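Local coordinates for protein beta-1,4-mannanase (Aplysia kurodai, PDB 3VUP) that probably hydrolyses the internal beta-1,4-mannosidic linkages of mannans as a digestive endo-enzyme of the sea hare, at residues A[89-100]-A[143-154]. Numbering follows the deposited sequence.
Sequences LDDMKDLLDTAK and PIVNHVKGHVAL
Leu89 and Ile144 face each other where the helix 89-100 and the helical end 143-147 run side by side, their axes 9.5 Å apart at an angle of 41°, before residues 148-154 pass through two beta turns. Leu89 lays its CB over the centre of the His147 ring as a CH-pi contact, 3.8 Å from the centroid, while its CD2 branch drops onto CA of Ile144. Lys93 CB meets the same ring at its edge, and a water in the ring plane joins NE2 of His147 to OD1 of Asp90, which accepts from it. Deeper in, Leu96 CD1 presses 3.6 Å from Val148 CB, and Val148 CG1 leans toward Met92 CB. In this TIM barrel the two helices pack outside neighbouring parallel strands: Leu96 also rests on Val106 of strand 105-112, and Val148 on Trp157 of strand 157-161, the strand to which the turns lead. His151, with CG anti to the backbone N (chi1 -161°), brings its imidazole against the helix 89-100, where Leu96 CB sits over the ring centre, 3.4 Å from the centroid. Both ring nitrogens are engaged nearly in the ring plane: NE2 donates to Asp97 OD1 at 2.8 Å, almost straight at 173°, and ND1 accepts from Ala153 N at 3.0 Å, so the ring's rotation is fixed. The bond meets OD1 on its anti side, tilted out of the carboxylate plane; in one of its two conformers Lys93 NZ forms a salt bridge with the syn lone pair of OD2. Further along, Ala153 CB nestles against Leu96 O at 3.4 Å.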
# COMPACT_ATOMS: atom_id res chain seq x y z
N LEU A 89 20.01 2.30 0.48
CA LEU A 89 20.02 0.89 0.10
C LEU A 89 20.25 0.02 1.33
O LEU A 89 19.51 -0.93 1.58
CB LEU A 89 21.05 0.62 -1.00
CG LEU A 89 20.88 1.45 -2.28
CD1 LEU A 89 21.92 1.04 -3.29
CD2 LEU A 89 19.48 1.31 -2.85
N ASP A 90 21.27 0.36 2.12
CA ASP A 90 21.53 -0.34 3.38
C ASP A 90 20.32 -0.29 4.31
O ASP A 90 20.00 -1.26 4.99
CB ASP A 90 22.74 0.26 4.11
CG ASP A 90 24.06 -0.01 3.41
OD1 ASP A 90 24.17 -1.00 2.65
OD2 ASP A 90 25.01 0.76 3.65
N ASP A 91 19.66 0.87 4.35
CA ASP A 91 18.51 1.06 5.24
C ASP A 91 17.38 0.12 4.87
O ASP A 91 16.76 -0.50 5.75
CB ASP A 91 18.00 2.50 5.15
CG ASP A 91 18.99 3.53 5.69
OD1 ASP A 91 19.93 3.17 6.44
OD2 ASP A 91 18.81 4.72 5.35
N MET A 92 17.09 0.01 3.58
CA MET A 92 15.99 -0.85 3.15
C MET A 92 16.31 -2.32 3.42
O MET A 92 15.44 -3.08 3.86
CB MET A 92 15.65 -0.59 1.68
CG MET A 92 15.11 0.81 1.41
SD MET A 92 13.58 1.21 2.31
CE MET A 92 12.42 0.05 1.57
N LYS A 93 17.56 -2.72 3.20
CA LYS A 93 17.96 -4.08 3.52
C LYS A 93 17.87 -4.35 5.02
O LYS A 93 17.37 -5.39 5.44
CB LYS A 93 19.36 -4.39 2.99
CG LYS A 93 19.90 -5.73 3.51
CD LYS A 93 20.87 -6.40 2.55
CE LYS A 93 21.09 -7.86 2.94
NZ LYS A 93 21.52 -8.01 4.36
N ASP A 94 18.34 -3.40 5.82
CA ASP A 94 18.31 -3.58 7.26
C ASP A 94 16.89 -3.61 7.82
O ASP A 94 16.60 -4.35 8.77
CB ASP A 94 19.15 -2.52 7.97
CG ASP A 94 19.52 -2.92 9.38
OD1 ASP A 94 20.03 -4.04 9.56
OD2 ASP A 94 19.30 -2.11 10.30
N LEU A 95 16.01 -2.81 7.23
CA LEU A 95 14.59 -2.87 7.58
C LEU A 95 14.08 -4.30 7.42
O LEU A 95 13.45 -4.85 8.31
CB LEU A 95 13.80 -1.93 6.67
CG LEU A 95 12.28 -2.15 6.64
CD1 LEU A 95 11.63 -1.85 7.99
CD2 LEU A 95 11.67 -1.30 5.54
N LEU A 96 14.37 -4.89 6.27
CA LEU A 96 13.90 -6.24 5.97
C LEU A 96 14.58 -7.30 6.83
O LEU A 96 13.94 -8.25 7.27
CB LEU A 96 14.04 -6.54 4.47
CG LEU A 96 13.20 -5.64 3.56
CD1 LEU A 96 13.55 -5.89 2.11
CD2 LEU A 96 11.71 -5.87 3.78
N ASP A 97 15.88 -7.14 7.08
CA ASP A 97 16.59 -8.06 7.97
C ASP A 97 15.99 -8.00 9.38
O ASP A 97 15.87 -9.01 10.07
CB ASP A 97 18.08 -7.72 8.03
CG ASP A 97 18.82 -8.04 6.74
OD1 ASP A 97 18.31 -8.84 5.92
OD2 ASP A 97 19.93 -7.50 6.57
N THR A 98 15.63 -6.79 9.81
CA THR A 98 15.04 -6.59 11.12
C THR A 98 13.67 -7.26 11.20
O THR A 98 13.37 -7.97 12.17
CB THR A 98 14.94 -5.09 11.46
OG1 THR A 98 16.25 -4.52 11.45
CG2 THR A 98 14.31 -4.88 12.83
N ALA A 99 12.87 -7.07 10.17
CA ALA A 99 11.55 -7.68 10.10
C ALA A 99 11.65 -9.21 10.13
O ALA A 99 10.86 -9.88 10.79
CB ALA A 99 10.84 -7.24 8.87
N LYS A 100 12.64 -9.75 9.42
CA LYS A 100 12.82 -11.19 9.36
C LYS A 100 13.02 -11.77 10.76
O LYS A 100 12.50 -12.83 11.07
CB LYS A 100 14.01 -11.55 8.46
CG LYS A 100 14.28 -13.05 8.33
CD LYS A 100 15.55 -13.33 7.53
CE LYS A 100 15.90 -14.81 7.53
NZ LYS A 100 17.13 -15.09 6.74
N PRO A 143 17.38 0.63 -8.38
CA PRO A 143 18.45 0.30 -7.43
C PRO A 143 17.95 -0.23 -6.08
O PRO A 143 18.53 -1.18 -5.54
CB PRO A 143 19.19 1.62 -7.27
CG PRO A 143 19.02 2.28 -8.61
CD PRO A 143 17.62 1.94 -9.03
N ILE A 144 16.88 0.35 -5.55
CA ILE A 144 16.33 -0.12 -4.29
C ILE A 144 15.80 -1.56 -4.42
O ILE A 144 16.13 -2.43 -3.61
CB ILE A 144 15.22 0.82 -3.77
CG1 ILE A 144 15.81 2.16 -3.34
CG2 ILE A 144 14.45 0.15 -2.63
CD1 ILE A 144 14.78 3.25 -3.14
N VAL A 145 14.98 -1.78 -5.43
CA VAL A 145 14.36 -3.09 -5.65
C VAL A 145 15.41 -4.16 -5.89
O VAL A 145 15.32 -5.27 -5.36
CB VAL A 145 13.36 -3.01 -6.82
CG1 VAL A 145 12.89 -4.40 -7.24
CG2 VAL A 145 12.17 -2.13 -6.44
N ASN A 146 16.42 -3.82 -6.68
CA ASN A 146 17.50 -4.76 -6.94
C ASN A 146 18.27 -5.11 -5.68
O ASN A 146 18.66 -6.26 -5.47
CB ASN A 146 18.45 -4.20 -7.99
CG ASN A 146 19.57 -5.16 -8.30
OD1 ASN A 146 19.35 -6.22 -8.88
ND2 ASN A 146 20.79 -4.79 -7.91
N HIS A 147 18.50 -4.12 -4.83
CA HIS A 147 19.32 -4.31 -3.65
C HIS A 147 18.69 -5.31 -2.67
O HIS A 147 19.40 -6.04 -1.98
CB HIS A 147 19.55 -2.98 -2.94
CG HIS A 147 20.57 -3.06 -1.85
ND1 HIS A 147 21.92 -3.15 -2.10
CD2 HIS A 147 20.43 -3.08 -0.50
CE1 HIS A 147 22.57 -3.21 -0.95
NE2 HIS A 147 21.69 -3.17 0.03
N VAL A 148 17.36 -5.33 -2.61
CA VAL A 148 16.64 -6.22 -1.71
C VAL A 148 15.92 -7.34 -2.46
O VAL A 148 15.04 -8.00 -1.90
CB VAL A 148 15.65 -5.46 -0.81
CG1 VAL A 148 16.39 -4.42 0.03
CG2 VAL A 148 14.52 -4.81 -1.63
N LYS A 149 16.32 -7.58 -3.71
CA LYS A 149 15.71 -8.58 -4.58
C LYS A 149 15.58 -9.92 -3.86
O LYS A 149 16.57 -10.42 -3.32
CB LYS A 149 16.57 -8.76 -5.84
CG LYS A 149 16.02 -9.75 -6.86
CD LYS A 149 17.00 -9.92 -8.02
CE LYS A 149 16.51 -10.96 -9.02
NZ LYS A 149 17.56 -11.33 -10.01
N GLY A 150 14.38 -10.50 -3.85
CA GLY A 150 14.18 -11.81 -3.29
C GLY A 150 14.12 -11.91 -1.78
O GLY A 150 13.98 -13.02 -1.27
N HIS A 151 14.21 -10.79 -1.07
CA HIS A 151 14.29 -10.86 0.39
C HIS A 151 13.07 -11.56 0.97
O HIS A 151 11.93 -11.19 0.66
CB HIS A 151 14.43 -9.47 0.99
CG HIS A 151 14.96 -9.47 2.39
ND1 HIS A 151 14.25 -10.00 3.45
CD2 HIS A 151 16.13 -9.04 2.89
CE1 HIS A 151 14.97 -9.88 4.55
NE2 HIS A 151 16.12 -9.30 4.24
N VAL A 152 13.28 -12.56 1.81
CA VAL A 152 12.16 -13.34 2.33
C VAL A 152 11.17 -12.53 3.18
O VAL A 152 10.01 -12.94 3.32
CB VAL A 152 12.61 -14.59 3.10
CG1 VAL A 152 13.38 -15.52 2.18
CG2 VAL A 152 13.45 -14.22 4.32
N ALA A 153 11.61 -11.41 3.74
CA ALA A 153 10.72 -10.59 4.58
C ALA A 153 10.00 -9.49 3.81
O ALA A 153 9.22 -8.74 4.41
CB ALA A 153 11.47 -10.01 5.78
N LEU A 154 10.23 -9.40 2.51
CA LEU A 154 9.49 -8.47 1.68
C LEU A 154 8.15 -9.09 1.30
O LEU A 154 8.11 -10.09 0.58
CB LEU A 154 10.28 -8.11 0.42
CG LEU A 154 9.53 -7.26 -0.60
CD1 LEU A 154 9.31 -5.86 -0.07
CD2 LEU A 154 10.31 -7.23 -1.90
O HOH W 1 22.95 -3.36 2.56